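Local coordinates for LPXTG cell wall surface protein (Streptococcus gordonii, PDB 7AVK), which probably serves as a cell-wall-anchored adhesin whose tandem SHIRT repeats, one of them seen here, set how far its binding region projects from the bacterium, at residues G12-L18 / T78-T82; T40-P44 / F58-T64; V1-A5 / V68-D72; V6-V10 / V22-P27. All coordinates share one frame. Residues are numbered along the deposited sequence.

Contact 1: G12-L18 / T78-T82; sequences GTPGKEL and TWEFT. With IS8 (isothiocyanate), chain D.
T78 opens the segment of strand 73-82 that faces loop 12-18, its CG2 3.6 Å from G12 CA. W79 O accepts from G12 N (2.8 Å, 172°), so the loop carries on the parallel pairing of strands 3-11 and 73-82, whose preceding bond joins W79 N to V10 O. W79 CB touches L18 CD2 at 4.0 Å. E80 is in closest register, CA to CA 5.0 Å with G12. Strand 3-11 leaves the SHIRT sheet here: a type II turn, T13-K16, closed by K16 N to T13 O at 3.1 Å, has G15 at phi/psi 88/-13 and an isothiocyanate beside it, its C 3.0 Å from G15 N and its N 3.8 Å from P14 CA. A water bridges G12 O (3.0 Å) and E80 OE2 (2.6 Å). F81 N donates to T13 OG1 (2.8 Å). K16 (t, p, t, m from chi1 to chi4) sets its ammonium over the F81 ring (chi1 t), a cation-pi pair with NZ modelled implausibly close, and K16 CE makes a CH-pi contact 4.1 Å from the F81 centroid.

Contact 2: T40-P44 / F58-T64; sequences TPTQP and FKSYDKT. With IS8 (isothiocyanate), chain C.
The pyrrolidine of P41 lies over one face of the Y61 ring, a CH-pi contact with P41 CB 3.7 Å from the Y61 centroid and P41 CG 3.5 Å from Y61 CD2. P41 to P44 run in polyproline-II-like conformation (phi -57 to -74°, psi 133 to 148°), with CA separations of 6.1 Å for T40-T64 and 8.1 Å for P44-F58. Y61, chi1 m, sends its hydroxyl to the loop: Y61 OH donates to T42 O at 2.7 Å. P44 covers F58 (chi1 t), P44 CG 3.8 Å above the ring centroid and nearly on its normal. Strand 55-61 of the SHIRT sheet has a beta bulge here, K59 (-80/-65) and S60 both facing T78 of strand 73-82. At the other edge P41 CD reaches T64 O at 3.4 Å. Between loop and strand end sits an isothiocyanate: its N donates to Q43 OE1 (3.1 Å), and its S lies 3.5 Å from Y61 N and 4.0 Å from T64 CG2.

Contact 3: V1-A5 / V68-D72; sequences VTHKA and VNGSD
Hydrogen bonding converges on one oxygen. D72 OD1 accepts from H3 ND1 (3.1 Å, 145°), a His-carboxylate hydrogen bond, and from the backbone K4 N (3.0 Å, 155°), so a single carboxylate oxygen holds both the imidazole and the peptide that follows it. For this H3 takes chi1 m and chi2 -71°, D72 chi1 m and chi2 -31°, and the CA atoms of K4 and D72 come within 5.1 Å. H3 and K4 are extended (phi/psi -128/172 and -137/164) within strand 3-11, and D72 lies just ahead of strand 73-82, where K4 goes on to pair with V73. Two parallel central strands, the first and last of the domain, agree with the ubiquitin-like clan to which SHIRT belongs. Packing against the imidazole supplies the rest. S71 N lies over one face of the H3 ring and S71 C is 3.5 Å from H3 ND1; V68 CG1 approaches H3 CD2 at 3.7 Å, and G70 O comes to 3.5 Å from H3 CE1. The loop reverses at G70, whose backbone angles of 95/-6 would jam a CB against the preceding carbonyl, while G70 N bonds to D35. Outside the ring, the aliphatic chain of K4 (chi1 p, the rest extended) runs beside the carboxylate, K4 CE 3.8 Å from D72 OD2.

Contact 4: V6-V10 / V22-P27; sequences VHEFV and VKALLP
Residues 6-10 are regular beta strand (phi -107 to -137°, psi 142 to 163°), whereas 22-27 run from the short helix 20-23 into a type I turn, K23 to L26. L26 N bonds to K23 O at 3.0 Å, and the closest CA pair is H7-P27, 6.4 Å. Alternate strand side chains, H7 (chi1 m) and F9 (chi1 m, chi2 -24°), point at the turn. L26, chi1 t and chi2 p, lays CD1 over the F9 ring face, 3.7 Å from the F9 centroid; V22 O meets the ring edge, 3.4 Å from F9 CE2, and P27 CD lies 4.0 Å from F9 CZ. P27 CB covers the H7 imidazole, 3.9 Å from its centroid, and a water joins H7 ND1 (3.0 Å) to P27 O (2.8 Å). Helix and turn roof one face of the SHIRT sheet: V22 and L25 reach W79 of strand 73-82 and V49 of strand 48-50, P27 meets Y61 of strand 55-61, and H7 NE2 bonds to T42 N.

All four contacts reach the five-stranded mixed sheet of one SHIRT domain. Contacts 1 and 3 lie on opposite sides of the chain centre, their centres about 30 Å apart, at either end of the parallel pair 3-11 and 73-82. Contacts 4 and 2 fill the middle, their centres about 10 Å apart, touching through T42 N and H7 NE2 (3.0 Å). Contact 1 meets contact 4 through W79 N and V10 O (3.0 Å), and contact 2 through T78 and K59. Along the chain, contact 3 encloses contacts 4 and 2 in series, while contact 1 crosses contacts 3 and 4 and also encloses contact 2. Such an elongated unit suits a tandem repeat in a variable-length surface stalk.

Contact 1: G12-L18 / T78-T82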
loop_
_atom_site.group_PDB
_atom_site.type_symbol
_atom_site.label_atom_id
_atom_site.label_comp_id
_atom_site.label_asym_id
_atom_site.label_seq_id
_atom_site.Cartn_x
_atom_site.Cartn_y
_atom_site.Cartn_z
ATOM N N GLY A 12 -10.342 1.008 -4.781
ATOM C CA GLY A 12 -10.742 2.170 -5.549
ATOM C C GLY A 12 -12.058 2.010 -6.263
ATOM O O GLY A 12 -12.461 2.927 -6.986
ATOM N N THR A 13 -12.729 0.874 -6.092
ATOM C CA THR A 13 -13.953 0.544 -6.814
ATOM C C THR A 13 -15.093 0.606 -5.812
ATOM O O THR A 13 -15.220 -0.288 -4.950
ATOM C CB THR A 13 -13.851 -0.841 -7.442
ATOM O OG1 THR A 13 -12.775 -0.849 -8.383
ATOM C CG2 THR A 13 -15.151 -1.246 -8.087
ATOM N N PRO A 14 -15.922 1.662 -5.883
ATOM C CA PRO A 14 -17.028 1.802 -4.922
ATOM C C PRO A 14 -17.850 0.526 -4.828
ATOM O O PRO A 14 -18.215 -0.073 -5.833
ATOM C CB PRO A 14 -17.831 2.966 -5.483
ATOM C CG PRO A 14 -16.759 3.810 -6.143
ATOM C CD PRO A 14 -15.856 2.800 -6.804
ATOM N N GLY A 15 -18.146 0.153 -3.611
ATOM C CA GLY A 15 -19.007 -0.985 -3.333
ATOM C C GLY A 15 -18.294 -2.321 -3.235
ATOM O O GLY A 15 -18.917 -3.288 -2.768
ATOM N N LYS A 16 -17.043 -2.403 -3.652
ATOM C CA LYS A 16 -16.335 -3.683 -3.736
ATOM C C LYS A 16 -15.207 -3.716 -2.723
ATOM O O LYS A 16 -14.310 -2.889 -2.756
ATOM C CB LYS A 16 -15.789 -3.901 -5.161
ATOM C CG LYS A 16 -15.375 -5.338 -5.460
ATOM C CD LYS A 16 -16.569 -6.210 -5.827
ATOM C CE LYS A 16 -16.164 -7.664 -6.109
ATOM N NZ LYS A 16 -14.948 -7.772 -7.006
ATOM N N GLU A 17 -15.333 -4.666 -1.790
ATOM C CA GLU A 17 -14.274 -4.865 -0.769
ATOM C C GLU A 17 -13.085 -5.723 -1.306
ATOM O O GLU A 17 -13.194 -6.614 -2.227
ATOM C CB GLU A 17 -14.830 -5.608 0.450
ATOM C CG GLU A 17 -15.496 -4.711 1.479
ATOM C CD GLU A 17 -15.931 -5.384 2.775
ATOM O OE1 GLU A 17 -15.977 -6.630 2.819
ATOM O OE2 GLU A 17 -16.221 -4.657 3.735
ATOM N N LEU A 18 -11.911 -5.419 -0.798
ATOM C CA LEU A 18 -10.730 -6.197 -1.175
ATOM C C LEU A 18 -10.822 -7.641 -0.660
ATOM O O LEU A 18 -11.173 -7.848 0.505
ATOM C CB LEU A 18 -9.456 -5.603 -0.580
ATOM C CG LEU A 18 -9.131 -4.162 -1.019
ATOM C CD1 LEU A 18 -7.880 -3.726 -0.305
ATOM C CD2 LEU A 18 -8.903 -4.091 -2.519
ATOM N N THR A 78 -4.070 1.866 -3.665
ATOM C CA THR A 78 -5.393 1.678 -4.199
ATOM C C THR A 78 -5.350 0.571 -5.250
ATOM O O THR A 78 -4.475 0.609 -6.148
ATOM C CB THR A 78 -5.888 2.968 -4.843
ATOM O OG1 THR A 78 -6.002 3.955 -3.820
ATOM C CG2 THR A 78 -7.225 2.787 -5.514
ATOM N N TRP A 79 -6.302 -0.355 -5.124
ATOM C CA TRP A 79 -6.497 -1.443 -6.104
ATOM C C TRP A 79 -7.789 -1.102 -6.824
ATOM O O TRP A 79 -8.698 -0.766 -6.180
ATOM C CB TRP A 79 -6.508 -2.796 -5.415
ATOM C CG TRP A 79 -5.187 -3.224 -4.873
ATOM C CD1 TRP A 79 -4.588 -2.799 -3.727
ATOM C CD2 TRP A 79 -4.314 -4.206 -5.455
ATOM N NE1 TRP A 79 -3.401 -3.454 -3.558
ATOM C CE2 TRP A 79 -3.205 -4.323 -4.596
ATOM C CE3 TRP A 79 -4.369 -5.002 -6.601
ATOM C CZ2 TRP A 79 -2.149 -5.192 -4.863
ATOM C CZ3 TRP A 79 -3.333 -5.865 -6.863
ATOM C CH2 TRP A 79 -2.240 -5.954 -6.004
ATOM N N GLU A 80 -7.893 -1.391 -8.099
ATOM C CA GLU A 80 -9.134 -1.191 -8.874
ATOM C C GLU A 80 -9.648 -2.554 -9.326
ATOM O O GLU A 80 -8.895 -3.316 -9.756
ATOM C CB GLU A 80 -8.881 -0.306 -10.087
ATOM C CG GLU A 80 -8.240 1.037 -9.776
ATOM C CD GLU A 80 -9.138 2.071 -9.123
ATOM O OE1 GLU A 80 -10.344 1.819 -8.995
ATOM O OE2 GLU A 80 -8.620 3.133 -8.754
ATOM N N PHE A 81 -10.930 -2.786 -9.328
ATOM C CA PHE A 81 -11.546 -4.035 -9.777
ATOM C C PHE A 81 -12.251 -3.838 -11.112
ATOM O O PHE A 81 -12.970 -2.846 -11.291
ATOM C CB PHE A 81 -12.592 -4.517 -8.766
ATOM C CG PHE A 81 -13.242 -5.799 -9.123
ATOM C CD1 PHE A 81 -12.544 -7.001 -9.031
ATOM C CD2 PHE A 81 -14.565 -5.812 -9.548
ATOM C CE1 PHE A 81 -13.152 -8.201 -9.355
ATOM C CE2 PHE A 81 -15.186 -7.024 -9.858
ATOM C CZ PHE A 81 -14.457 -8.219 -9.764
ATOM N N THR A 82 -12.036 -4.757 -12.040
ATOM C CA THR A 82 -12.763 -4.787 -13.304
ATOM C C THR A 82 -13.359 -6.174 -13.478
ATOM O O THR A 82 -12.641 -7.168 -13.392
ATOM C CB THR A 82 -11.828 -4.466 -14.472
ATOM O OG1 THR A 82 -10.892 -5.535 -14.626
ATOM C CG2 THR A 82 -11.069 -3.179 -14.230
HETATM S S IS8 D . -20.290 2.422 -1.794
HETATM C C IS8 D . -18.703 2.165 -1.393
HETATM N N IS8 D . -17.444 1.940 -1.121
HETATM O O HOH W 1 -10.235 4.813 -7.498
#

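Contact 2: T40-P44 / F58-T64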
loop_
_atom_site.group_PDB
_atom_site.type_symbol
_atom_site.label_atom_id
_atom_site.label_comp_id
_atom_site.label_asym_id
_atom_site.label_seq_id
_atom_site.Cartn_x
_atom_site.Cartn_y
_atom_site.Cartn_z
ATOM N N THR A 40 10.194 5.376 0.627
ATOM C CA THR A 40 9.471 5.071 -0.565
ATOM C C THR A 40 8.651 3.838 -0.278
ATOM O O THR A 40 9.191 2.885 0.318
ATOM C CB THR A 40 10.519 4.749 -1.676
ATOM O OG1 THR A 40 11.521 5.756 -1.703
ATOM C CG2 THR A 40 9.863 4.518 -3.009
ATOM N N PRO A 41 7.375 3.789 -0.659
ATOM C CA PRO A 41 6.562 2.622 -0.321
ATOM C C PRO A 41 7.081 1.367 -1.022
ATOM O O PRO A 41 7.580 1.396 -2.135
ATOM C CB PRO A 41 5.158 2.989 -0.787
ATOM C CG PRO A 41 5.400 3.998 -1.909
ATOM C CD PRO A 41 6.603 4.789 -1.428
ATOM N N THR A 42 6.905 0.224 -0.343
ATOM C CA THR A 42 7.247 -1.052 -0.932
ATOM C C THR A 42 6.218 -1.431 -1.984
ATOM O O THR A 42 5.019 -1.375 -1.734
ATOM C CB THR A 42 7.286 -2.114 0.170
ATOM O OG1 THR A 42 8.208 -1.696 1.177
ATOM C CG2 THR A 42 7.624 -3.493 -0.364
ATOM N N GLN A 43 6.684 -1.859 -3.157
ATOM C CA GLN A 43 5.776 -2.335 -4.177
ATOM C C GLN A 43 5.114 -3.630 -3.731
ATOM O O GLN A 43 5.803 -4.533 -3.216
ATOM C CB GLN A 43 6.488 -2.583 -5.494
ATOM C CG GLN A 43 6.951 -1.323 -6.202
ATOM C CD GLN A 43 5.769 -0.571 -6.699
ATOM O OE1 GLN A 43 5.562 0.640 -6.362
ATOM N NE2 GLN A 43 4.974 -1.217 -7.547
ATOM N N PRO A 44 3.822 -3.820 -3.972
ATOM C CA PRO A 44 3.240 -5.168 -3.821
ATOM C C PRO A 44 4.000 -6.130 -4.727
ATOM O O PRO A 44 4.340 -5.775 -5.856
ATOM C CB PRO A 44 1.772 -4.995 -4.255
ATOM C CG PRO A 44 1.555 -3.424 -4.105
ATOM C CD PRO A 44 2.858 -2.847 -4.493
ATOM N N PHE A 58 -3.305 -3.093 -9.231
ATOM C CA PHE A 58 -2.736 -2.116 -8.305
ATOM C C PHE A 58 -2.554 -0.831 -9.085
ATOM O O PHE A 58 -1.839 -0.801 -10.111
ATOM C CB PHE A 58 -1.387 -2.555 -7.753
ATOM C CG PHE A 58 -0.860 -1.582 -6.734
ATOM C CD1 PHE A 58 -1.577 -1.363 -5.579
ATOM C CD2 PHE A 58 0.333 -0.899 -6.899
ATOM C CE1 PHE A 58 -1.127 -0.489 -4.627
ATOM C CE2 PHE A 58 0.781 -0.016 -5.933
ATOM C CZ PHE A 58 0.046 0.191 -4.794
ATOM N N LYS A 59 -3.188 0.246 -8.635
ATOM C CA LYS A 59 -3.022 1.574 -9.308
ATOM C C LYS A 59 -1.670 2.323 -8.891
ATOM O O LYS A 59 -0.616 2.461 -9.640
ATOM C CB LYS A 59 -4.253 2.441 -9.016
ATOM C CG LYS A 59 -4.277 3.821 -9.657
ATOM C CD LYS A 59 -5.652 4.452 -9.612
ATOM C CE LYS A 59 -5.644 5.937 -9.904
ATOM N NZ LYS A 59 -7.000 6.447 -10.220
ATOM N N SER A 60 -1.622 2.667 -7.617
ATOM C CA SER A 60 -0.488 3.418 -7.050
ATOM C C SER A 60 -0.714 3.610 -5.568
ATOM O O SER A 60 -1.811 3.390 -5.064
ATOM C CB SER A 60 -0.367 4.835 -7.675
ATOM O OG SER A 60 -1.592 5.503 -7.530
ATOM N N TYR A 61 0.340 4.024 -4.914
ATOM C CA TYR A 61 0.223 4.636 -3.623
ATOM C C TYR A 61 -0.117 6.125 -3.764
ATOM O O TYR A 61 0.129 6.763 -4.809
ATOM C CB TYR A 61 1.528 4.478 -2.826
ATOM C CG TYR A 61 1.779 3.017 -2.444
ATOM C CD1 TYR A 61 1.080 2.447 -1.383
ATOM C CD2 TYR A 61 2.674 2.233 -3.122
ATOM C CE1 TYR A 61 1.279 1.138 -1.000
ATOM C CE2 TYR A 61 2.903 0.910 -2.761
ATOM C CZ TYR A 61 2.210 0.367 -1.689
ATOM O OH TYR A 61 2.379 -0.946 -1.305
ATOM N N ASP A 62 -0.642 6.689 -2.664
ATOM C CA ASP A 62 -1.097 8.088 -2.537
ATOM C C ASP A 62 0.044 9.076 -2.670
ATOM O O ASP A 62 -0.148 10.210 -3.051
ATOM C CB ASP A 62 -1.790 8.269 -1.152
ATOM C CG ASP A 62 -0.819 8.184 0.097
ATOM O OD1 ASP A 62 -0.010 7.238 0.253
ATOM O OD2 ASP A 62 -0.820 9.185 0.881
ATOM N N LYS A 63 1.218 8.657 -2.237
ATOM C CA LYS A 63 2.463 9.410 -2.282
ATOM C C LYS A 63 3.509 8.523 -2.860
ATOM O O LYS A 63 3.504 7.317 -2.665
ATOM C CB LYS A 63 2.853 9.762 -0.822
ATOM C CG LYS A 63 1.896 10.658 -0.074
ATOM C CD LYS A 63 2.279 10.803 1.413
ATOM C CE LYS A 63 2.141 9.534 2.205
ATOM N NZ LYS A 63 1.367 9.712 3.386
ATOM N N THR A 64 4.472 9.123 -3.569
ATOM C CA THR A 64 5.656 8.408 -4.007
ATOM C C THR A 64 6.757 8.410 -2.953
ATOM O O THR A 64 7.660 7.569 -3.021
ATOM C CB THR A 64 6.133 8.970 -5.331
ATOM O OG1 THR A 64 6.118 10.397 -5.313
ATOM C CG2 THR A 64 5.272 8.428 -6.468
HETATM S S IS8 C . 3.532 4.893 -5.929
HETATM C C IS8 C . 3.503 3.655 -6.819
HETATM N N IS8 C . 3.358 2.538 -7.434
#

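Contact 3: V1-A5 / V68-D72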
loop_
_atom_site.group_PDB
_atom_site.type_symbol
_atom_site.label_atom_id
_atom_site.label_comp_id
_atom_site.label_asym_id
_atom_site.label_seq_id
_atom_site.Cartn_x
_atom_site.Cartn_y
_atom_site.Cartn_z
ATOM N N VAL A 1 14.297 9.820 18.138
ATOM C CA VAL A 1 13.097 8.988 18.090
ATOM C C VAL A 1 13.024 8.143 16.815
ATOM O O VAL A 1 13.224 8.638 15.703
ATOM C CB VAL A 1 11.822 9.845 18.189
ATOM C CG1 VAL A 1 10.584 8.980 18.014
ATOM C CG2 VAL A 1 11.780 10.586 19.518
ATOM N N THR A 2 12.882 6.792 16.977
ATOM C CA THR A 2 12.756 5.889 15.842
ATOM C C THR A 2 11.333 5.939 15.314
ATOM O O THR A 2 10.369 6.064 16.072
ATOM C CB THR A 2 13.129 4.466 16.264
ATOM O OG1 THR A 2 14.400 4.503 16.922
ATOM C CG2 THR A 2 13.223 3.564 15.071
ATOM N N HIS A 3 11.203 5.878 13.992
ATOM C CA HIS A 3 9.893 5.846 13.344
ATOM C C HIS A 3 9.803 4.671 12.382
ATOM O O HIS A 3 10.775 3.972 12.125
ATOM C CB HIS A 3 9.631 7.162 12.624
ATOM C CG HIS A 3 9.488 8.311 13.555
ATOM N ND1 HIS A 3 8.381 8.467 14.366
ATOM C CD2 HIS A 3 10.304 9.366 13.793
ATOM C CE1 HIS A 3 8.537 9.580 15.070
ATOM N NE2 HIS A 3 9.692 10.139 14.741
ATOM N N LYS A 4 8.595 4.449 11.866
ATOM C CA LYS A 4 8.328 3.394 10.920
ATOM C C LYS A 4 7.420 3.931 9.822
ATOM O O LYS A 4 6.757 4.954 9.991
ATOM C CB LYS A 4 7.709 2.192 11.587
ATOM C CG LYS A 4 6.369 2.448 12.208
ATOM C CD LYS A 4 5.856 1.237 12.958
ATOM C CE LYS A 4 4.611 1.564 13.816
ATOM N NZ LYS A 4 4.391 0.591 14.924
ATOM N N ALA A 5 7.366 3.192 8.727
ATOM C CA ALA A 5 6.416 3.443 7.659
ATOM C C ALA A 5 5.592 2.172 7.486
ATOM O O ALA A 5 6.132 1.052 7.415
ATOM C CB ALA A 5 7.102 3.772 6.354
ATOM N N VAL A 68 10.619 11.650 6.713
ATOM C CA VAL A 68 10.189 11.527 8.105
ATOM C C VAL A 68 10.469 12.819 8.855
ATOM O O VAL A 68 11.569 13.389 8.773
ATOM C CB VAL A 68 10.880 10.339 8.747
ATOM C CG1 VAL A 68 10.511 10.184 10.233
ATOM C CG2 VAL A 68 10.558 9.041 8.005
ATOM N N ASN A 69 9.467 13.270 9.621
ATOM C CA ASN A 69 9.591 14.503 10.371
ATOM C C ASN A 69 8.648 14.466 11.566
ATOM O O ASN A 69 7.615 15.146 11.593
ATOM C CB ASN A 69 9.282 15.686 9.456
ATOM C CG ASN A 69 9.286 17.000 10.177
ATOM O OD1 ASN A 69 10.113 17.221 11.064
ATOM N ND2 ASN A 69 8.355 17.886 9.823
ATOM N N GLY A 70 8.973 13.644 12.549
ATOM C CA GLY A 70 8.278 13.661 13.815
ATOM C C GLY A 70 7.146 12.664 13.958
ATOM O O GLY A 70 6.600 12.534 15.058
ATOM N N SER A 71 6.792 11.930 12.899
ATOM C CA SER A 71 5.675 10.999 12.923
ATOM C C SER A 71 5.998 9.764 12.088
ATOM O O SER A 71 6.790 9.811 11.168
ATOM C CB SER A 71 4.395 11.639 12.352
ATOM O OG SER A 71 4.073 12.811 13.066
ATOM N N ASP A 72 5.337 8.667 12.434
ATOM C CA ASP A 72 5.351 7.497 11.572
ATOM C C ASP A 72 4.562 7.827 10.307
ATOM O O ASP A 72 3.713 8.698 10.306
ATOM C CB ASP A 72 4.712 6.290 12.260
ATOM C CG ASP A 72 5.407 5.869 13.480
ATOM O OD1 ASP A 72 6.636 6.053 13.543
ATOM O OD2 ASP A 72 4.779 5.291 14.369
#

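Contact 4: V6-V10 / V22-P27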
loop_
_atom_site.group_PDB
_atom_site.type_symbol
_atom_site.label_atom_id
_atom_site.label_comp_id
_atom_site.label_asym_id
_atom_site.label_seq_id
_atom_site.Cartn_x
_atom_site.Cartn_y
_atom_site.Cartn_z
ATOM N N VAL A 6 4.293 2.343 7.439
ATOM C CA VAL A 6 3.349 1.264 7.262
ATOM C C VAL A 6 2.586 1.454 5.961
ATOM O O VAL A 6 2.523 2.554 5.406
ATOM C CB VAL A 6 2.371 1.124 8.454
ATOM C CG1 VAL A 6 3.156 1.186 9.786
ATOM C CG2 VAL A 6 1.243 2.130 8.401
ATOM N N HIS A 7 1.961 0.359 5.511
ATOM C CA HIS A 7 1.195 0.314 4.288
ATOM C C HIS A 7 -0.240 -0.052 4.610
ATOM O O HIS A 7 -0.495 -0.877 5.492
ATOM C CB HIS A 7 1.781 -0.713 3.307
ATOM C CG HIS A 7 3.251 -0.492 3.003
ATOM N ND1 HIS A 7 4.268 -0.855 3.853
ATOM C CD2 HIS A 7 3.864 0.060 1.926
ATOM C CE1 HIS A 7 5.432 -0.541 3.290
ATOM N NE2 HIS A 7 5.232 0.057 2.116
ATOM N N GLU A 8 -1.182 0.498 3.848
ATOM C CA GLU A 8 -2.581 0.134 3.901
ATOM C C GLU A 8 -3.079 0.036 2.475
ATOM O O GLU A 8 -2.708 0.867 1.643
ATOM C CB GLU A 8 -3.393 1.188 4.678
ATOM C CG GLU A 8 -4.902 0.835 4.727
ATOM C CD GLU A 8 -5.766 1.726 5.527
ATOM O OE1 GLU A 8 -5.362 2.768 6.077
ATOM O OE2 GLU A 8 -7.021 1.518 5.514
ATOM N N PHE A 9 -3.952 -0.953 2.197
ATOM C CA PHE A 9 -4.627 -1.038 0.919
ATOM C C PHE A 9 -6.094 -0.648 1.054
ATOM O O PHE A 9 -6.727 -0.980 2.047
ATOM C CB PHE A 9 -4.568 -2.461 0.341
ATOM C CG PHE A 9 -3.205 -2.940 -0.122
ATOM C CD1 PHE A 9 -2.174 -2.107 -0.495
ATOM C CD2 PHE A 9 -3.007 -4.311 -0.255
ATOM C CE1 PHE A 9 -0.977 -2.622 -0.981
ATOM C CE2 PHE A 9 -1.855 -4.829 -0.759
ATOM C CZ PHE A 9 -0.845 -4.000 -1.134
ATOM N N VAL A 10 -6.605 -0.004 0.014
ATOM C CA VAL A 10 -8.023 0.297 -0.148
ATOM C C VAL A 10 -8.463 -0.139 -1.532
ATOM O O VAL A 10 -7.669 -0.233 -2.474
ATOM C CB VAL A 10 -8.323 1.801 0.052
ATOM C CG1 VAL A 10 -7.965 2.227 1.491
ATOM C CG2 VAL A 10 -7.663 2.674 -0.962
ATOM N N VAL A 22 -5.729 -10.189 -2.277
ATOM C CA VAL A 22 -5.109 -8.872 -2.409
ATOM C C VAL A 22 -4.530 -8.408 -1.078
ATOM O O VAL A 22 -3.390 -7.903 -1.023
ATOM C CB VAL A 22 -6.092 -7.837 -2.972
ATOM C CG1 VAL A 22 -5.490 -6.435 -2.879
ATOM C CG2 VAL A 22 -6.508 -8.175 -4.406
ATOM N N LYS A 23 -5.298 -8.566 0.009
ATOM C CA LYS A 23 -4.806 -8.151 1.318
ATOM C C LYS A 23 -3.464 -8.809 1.647
ATOM O O LYS A 23 -2.601 -8.186 2.273
ATOM C CB LYS A 23 -5.825 -8.441 2.424
ATOM C CG LYS A 23 -7.145 -7.730 2.282
ATOM C CD LYS A 23 -8.202 -8.445 3.320
ATOM C CE LYS A 23 -9.473 -7.689 3.326
ATOM N NZ LYS A 23 -10.437 -8.449 4.149
ATOM N N ALA A 24 -3.285 -10.073 1.238
ATOM C CA ALA A 24 -2.073 -10.803 1.547
ATOM C C ALA A 24 -0.826 -10.216 0.878
ATOM O O ALA A 24 0.297 -10.595 1.246
ATOM C CB ALA A 24 -2.243 -12.251 1.118
ATOM N N LEU A 25 -1.004 -9.330 -0.099
ATOM C CA LEU A 25 0.108 -8.658 -0.743
ATOM C C LEU A 25 0.563 -7.403 -0.002
ATOM O O LEU A 25 1.482 -6.717 -0.448
ATOM C CB LEU A 25 -0.246 -8.342 -2.202
ATOM C CG LEU A 25 -0.528 -9.555 -3.053
ATOM C CD1 LEU A 25 -1.177 -9.137 -4.389
ATOM C CD2 LEU A 25 0.732 -10.378 -3.261
ATOM N N LEU A 26 -0.069 -7.084 1.131
ATOM C CA LEU A 26 0.314 -5.883 1.875
ATOM C C LEU A 26 1.760 -6.003 2.345
ATOM O O LEU A 26 2.087 -6.987 3.051
ATOM C CB LEU A 26 -0.610 -5.699 3.075
ATOM C CG LEU A 26 -0.469 -4.339 3.763
ATOM C CD1 LEU A 26 -1.005 -3.238 2.892
ATOM C CD2 LEU A 26 -1.183 -4.367 5.108
ATOM N N PRO A 27 2.628 -5.060 2.032
ATOM C CA PRO A 27 4.030 -5.180 2.474
ATOM C C PRO A 27 4.169 -5.005 3.985
ATOM O O PRO A 27 3.364 -4.334 4.644
ATOM C CB PRO A 27 4.745 -4.033 1.757
ATOM C CG PRO A 27 3.899 -3.804 0.530
ATOM C CD PRO A 27 2.472 -3.971 1.038
HETATM O O HOH W 2 3.199 -2.139 6.293
#